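Long-range contacts in peptidase (Pseudomonas aeruginosa, PDB 5LOX), which probably hydrolyses peptide bonds as an N-terminal nucleophile hydrolase, an ancestral relative of proteasome beta subunits that builds a helical assembly: residues T1-A5 against A15-R19; P138-F142 against L155-F161. The protein carries 3 engineered substitutions. Residues are numbered along the deposited sequence.

Overall arrangement
Both contacts belong to a proteasome-type Ntn-hydrolase fold. Interaction 1 pairs the opening strands 2-8 and 11-21, where Thr-1 and Asp-17, with Lys-32 close by, form the probable active site. Interaction 2 lies farther out, its centre about 15 Å from the centre of the chain against 5 Å for interaction 1, and joins the loop entering strand 142-146 to the end of helix 152-158. Their centres are about 18 Å apart, yet strand 2-8 connects them, because strand 142-146 is its other neighbour in the sheet. They touch where Ala-5 O meets Phe-142 CB at 3.5 Å, and where Leu-155 CD1 lies 3.9 Å from both Val-4 CG1 and Tyr-2 OH.

Interaction 1: T1-A5 against A15-R19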
# COMPACT_ATOMS: atom_id res chain seq x y z
N THR A 1 42.88 55.45 69.75
CA THR A 1 42.65 56.00 71.12
C THR A 1 43.24 55.06 72.19
O THR A 1 42.73 53.97 72.38
CB THR A 1 41.16 56.21 71.41
OG1 THR A 1 40.65 57.14 70.46
CG2 THR A 1 40.95 56.80 72.77
N TYR A 2 44.32 55.49 72.83
CA TYR A 2 44.92 54.75 73.91
C TYR A 2 45.57 55.75 74.81
O TYR A 2 46.34 56.59 74.34
CB TYR A 2 45.94 53.75 73.37
CG TYR A 2 46.84 53.17 74.45
CD1 TYR A 2 46.31 52.78 75.67
CD2 TYR A 2 48.19 52.98 74.24
CE1 TYR A 2 47.10 52.22 76.64
CE2 TYR A 2 49.00 52.45 75.22
CZ TYR A 2 48.45 52.05 76.43
OH TYR A 2 49.23 51.52 77.45
N CYS A 3 45.21 55.72 76.09
CA CYS A 3 45.79 56.69 77.04
C CYS A 3 46.27 55.95 78.25
O CYS A 3 45.69 54.94 78.62
CB CYS A 3 44.77 57.76 77.48
SG CYS A 3 43.99 58.69 76.12
N VAL A 4 47.36 56.44 78.84
CA VAL A 4 47.93 55.88 80.06
C VAL A 4 48.24 57.01 80.99
O VAL A 4 48.70 58.06 80.56
CB VAL A 4 49.29 55.19 79.87
CG1 VAL A 4 49.43 54.10 80.89
CG2 VAL A 4 49.41 54.57 78.52
N ALA A 5 48.06 56.76 82.28
CA ALA A 5 48.49 57.69 83.32
C ALA A 5 49.04 56.91 84.49
O ALA A 5 48.55 55.81 84.77
CB ALA A 5 47.35 58.54 83.77
N ALA A 15 50.33 60.01 79.11
CA ALA A 15 50.60 59.84 77.68
C ALA A 15 49.35 59.41 76.93
O ALA A 15 48.65 58.51 77.37
CB ALA A 15 51.69 58.83 77.45
N SER A 16 49.09 60.05 75.80
CA SER A 16 47.94 59.76 74.99
C SER A 16 48.31 59.70 73.52
O SER A 16 49.19 60.44 73.08
CB SER A 16 46.91 60.87 75.16
OG SER A 16 46.33 60.86 76.45
N ASP A 17 47.60 58.90 72.73
CA ASP A 17 47.71 59.01 71.27
C ASP A 17 46.81 60.14 70.79
O ASP A 17 46.39 61.00 71.59
CB ASP A 17 47.46 57.68 70.55
CG ASP A 17 45.99 57.39 70.34
OD1 ASP A 17 45.21 57.72 71.25
OD2 ASP A 17 45.62 56.83 69.26
N SER A 18 46.54 60.17 69.48
CA SER A 18 45.71 61.21 68.91
C SER A 18 44.75 60.74 67.82
O SER A 18 43.94 61.53 67.32
CB SER A 18 46.63 62.27 68.31
OG SER A 18 47.31 61.77 67.18
N ARG A 19 44.83 59.47 67.44
CA ARG A 19 44.00 58.97 66.35
C ARG A 19 42.60 58.76 66.85
O ARG A 19 42.39 58.22 67.93
CB ARG A 19 44.53 57.66 65.79
CG ARG A 19 43.72 57.20 64.59
CD ARG A 19 44.46 56.14 63.85
NE ARG A 19 45.64 56.67 63.15
CZ ARG A 19 46.55 55.91 62.55
NH1 ARG A 19 46.46 54.61 62.55
NH2 ARG A 19 47.55 56.46 61.95
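The hairpin of strands 2-8 and 11-21 opens the Ntn-hydrolase fold, its two segments running antiparallel with end-to-end directions 176° apart. At the N-terminus, the amino group of Thr-1 forms a salt bridge with Asp-17, N to OD2 3.1 Å, and a weak hydrogen bond from Thr-1 N to Arg-19 O at 3.4 Å. The CA-to-CB bond of Thr-1 points away from 15-19, and OG1 is hydrogen-bonded to Lys-32 NZ. This grouping of N-terminal threonine, aspartate and lysine is that of active proteasome beta subunits, in which the threonine hydroxyl is the nucleophile; the same role is probable here. Tyr-2 N donates to Asp-17 OD1 at 2.9 Å, so Asp-17, whose CA-to-CB bond points toward 1-5, uses both carboxylate oxygens to hold two successive backbone nitrogens; OD2 also accepts from Gly-187 N. Tyr-2 O in turn receives Asp-17 N at 3.1 Å. On the N-terminal side of this pair the register slips by one: the CA nearest Thr-1 is that of Arg-19, not Ser-18. The Tyr-2 ring leads away to helix 165-182, where OH bonds Ser-175. Cys-3 faces Ser-16 as a non-hydrogen-bonded pair, CA to CA 4.3 Å, with Cys-3 SG 3.2 Å from Ser-16 OG, itself bonded to Gln-47. Val-4 and Ala-15 turn their side chains to the opposite sheet face, against Phe-176 of helix 165-182. They form a hydrogen-bonded pair: Val-4 N to Ala-15 O measures 2.8 Å, and Ala-15 N to Val-4 O 2.9 Å.

Interaction 2: P138-F142 against L155-F161; sequences PDTPF and LDRNLTF
Phe-142 (chi1 p) lays one ring face over Leu-155 CB, 3.9 Å from the ring centroid and 22° off its normal, a CH-pi contact. In this proteasome-type Ntn-hydrolase fold the contact joins the loop entering strand 142-146, and its first residue, to the last turn of helix 152-158 and its extended exit. Asp-156 OD1 lies 3.5 Å from Phe-142 CZ at the ring edge; OD2 bridges to Lys-152 and bonds Ser-182 of a neighbouring subunit. The helix finishes with Leu-159 N bonding Leu-155 O at 3.0 Å; Leu-159 (phi/psi -84/137) and Thr-160 (-145/170) are extended, Phe-161 (-53/-36) is not. Leu-159 CD2 reaches Phe-142 CB at 3.7 Å, and Phe-142, Leu-155 and Leu-159 pack on Met-6 of strand 2-8. Pro-138 and Asp-139 are helical, Thr-140 is not (-132/79), Pro-141 returns to -91/-4 and Phe-142 is extended (-128/154). No hydrogen bond links the segments; Pro-141 and Phe-161 bond instead, through backbone, to His-7 and Ala-9. The nearest CA atoms are those of Pro-138 and Phe-161, 5.1 Å apart. The Phe-161 ring, chi1 t, has Pro-141 CB at its edge and Pro-138 over one face, with Pro-138 CG 4.1 Å from the ring centroid and 2° off its normal.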
# COMPACT_ATOMS: atom_id res chain seq x y z
N PRO A 138 49.35 53.00 95.25
CA PRO A 138 50.64 52.32 95.14
C PRO A 138 50.60 50.90 94.60
O PRO A 138 51.47 50.54 93.80
CB PRO A 138 51.15 52.33 96.57
CG PRO A 138 50.61 53.61 97.12
CD PRO A 138 49.23 53.72 96.54
N ASP A 139 49.61 50.10 95.02
CA ASP A 139 49.50 48.72 94.52
C ASP A 139 49.04 48.68 93.04
O ASP A 139 49.32 47.72 92.33
CB ASP A 139 48.54 47.88 95.36
CG ASP A 139 48.53 48.27 96.84
OD1 ASP A 139 47.80 49.25 97.23
OD2 ASP A 139 49.13 47.50 97.61
N THR A 140 48.27 49.67 92.62
CA THR A 140 47.78 49.76 91.24
C THR A 140 48.04 51.18 90.75
O THR A 140 47.15 52.04 90.75
CB THR A 140 46.29 49.34 91.11
OG1 THR A 140 46.18 47.91 91.27
CG2 THR A 140 45.74 49.71 89.73
N PRO A 141 49.29 51.44 90.36
CA PRO A 141 49.76 52.79 90.14
C PRO A 141 49.59 53.31 88.73
O PRO A 141 49.92 54.45 88.49
CB PRO A 141 51.24 52.67 90.46
CG PRO A 141 51.60 51.30 89.98
CD PRO A 141 50.40 50.46 90.28
N PHE A 142 49.11 52.49 87.80
CA PHE A 142 48.78 53.01 86.48
C PHE A 142 47.38 52.64 86.05
O PHE A 142 46.85 51.63 86.46
CB PHE A 142 49.80 52.56 85.44
CG PHE A 142 49.66 51.12 85.05
CD1 PHE A 142 50.26 50.14 85.79
CD2 PHE A 142 48.95 50.77 83.93
CE1 PHE A 142 50.17 48.82 85.41
CE2 PHE A 142 48.84 49.46 83.55
CZ PHE A 142 49.45 48.48 84.29
N LEU A 155 53.68 47.15 81.06
CA LEU A 155 53.48 47.93 82.25
C LEU A 155 53.32 47.04 83.47
O LEU A 155 53.88 47.31 84.52
CB LEU A 155 52.25 48.82 82.08
CG LEU A 155 52.37 49.81 80.91
CD1 LEU A 155 51.10 50.63 80.76
CD2 LEU A 155 53.55 50.74 81.11
N ASP A 156 52.50 45.99 83.36
CA ASP A 156 52.33 45.05 84.44
C ASP A 156 53.69 44.53 84.87
O ASP A 156 53.97 44.42 86.06
CB ASP A 156 51.46 43.88 84.01
CG ASP A 156 49.99 44.17 84.17
OD1 ASP A 156 49.60 45.06 84.98
OD2 ASP A 156 49.19 43.49 83.47
N ARG A 157 54.55 44.19 83.91
CA ARG A 157 55.86 43.58 84.22
C ARG A 157 56.81 44.49 84.96
O ARG A 157 57.50 44.04 85.84
CB ARG A 157 56.55 43.11 82.95
CG ARG A 157 55.93 41.89 82.30
CD ARG A 157 56.63 41.57 80.99
NE ARG A 157 56.99 40.16 80.91
CZ ARG A 157 56.53 39.30 80.00
NH1 ARG A 157 55.68 39.69 79.07
NH2 ARG A 157 56.94 38.04 80.04
N ASN A 158 56.87 45.75 84.58
CA ASN A 158 57.99 46.61 84.96
C ASN A 158 57.64 47.77 85.85
O ASN A 158 58.45 48.22 86.63
CB ASN A 158 58.68 47.11 83.70
CG ASN A 158 59.28 45.96 82.87
OD1 ASN A 158 58.70 45.55 81.86
ND2 ASN A 158 60.37 45.35 83.35
N LEU A 159 56.42 48.25 85.75
CA LEU A 159 56.06 49.45 86.46
C LEU A 159 55.67 49.17 87.90
O LEU A 159 54.94 48.22 88.17
CB LEU A 159 54.90 50.11 85.73
CG LEU A 159 54.81 51.58 86.06
CD1 LEU A 159 55.94 52.33 85.40
CD2 LEU A 159 53.50 52.10 85.54
N THR A 160 56.14 49.99 88.82
CA THR A 160 55.69 49.98 90.21
C THR A 160 55.68 51.41 90.76
O THR A 160 56.18 52.32 90.13
CB THR A 160 56.62 49.19 91.15
OG1 THR A 160 57.73 50.01 91.52
CG2 THR A 160 57.11 47.91 90.49
N PHE A 161 55.10 51.60 91.93
CA PHE A 161 54.96 52.93 92.50
C PHE A 161 56.29 53.65 92.56
O PHE A 161 56.35 54.86 92.40
CB PHE A 161 54.36 52.84 93.91
CG PHE A 161 53.99 54.17 94.49
CD1 PHE A 161 53.04 54.98 93.86
CD2 PHE A 161 54.59 54.63 95.64
CE1 PHE A 161 52.71 56.22 94.39
CE2 PHE A 161 54.26 55.87 96.17
CZ PHE A 161 53.31 56.67 95.54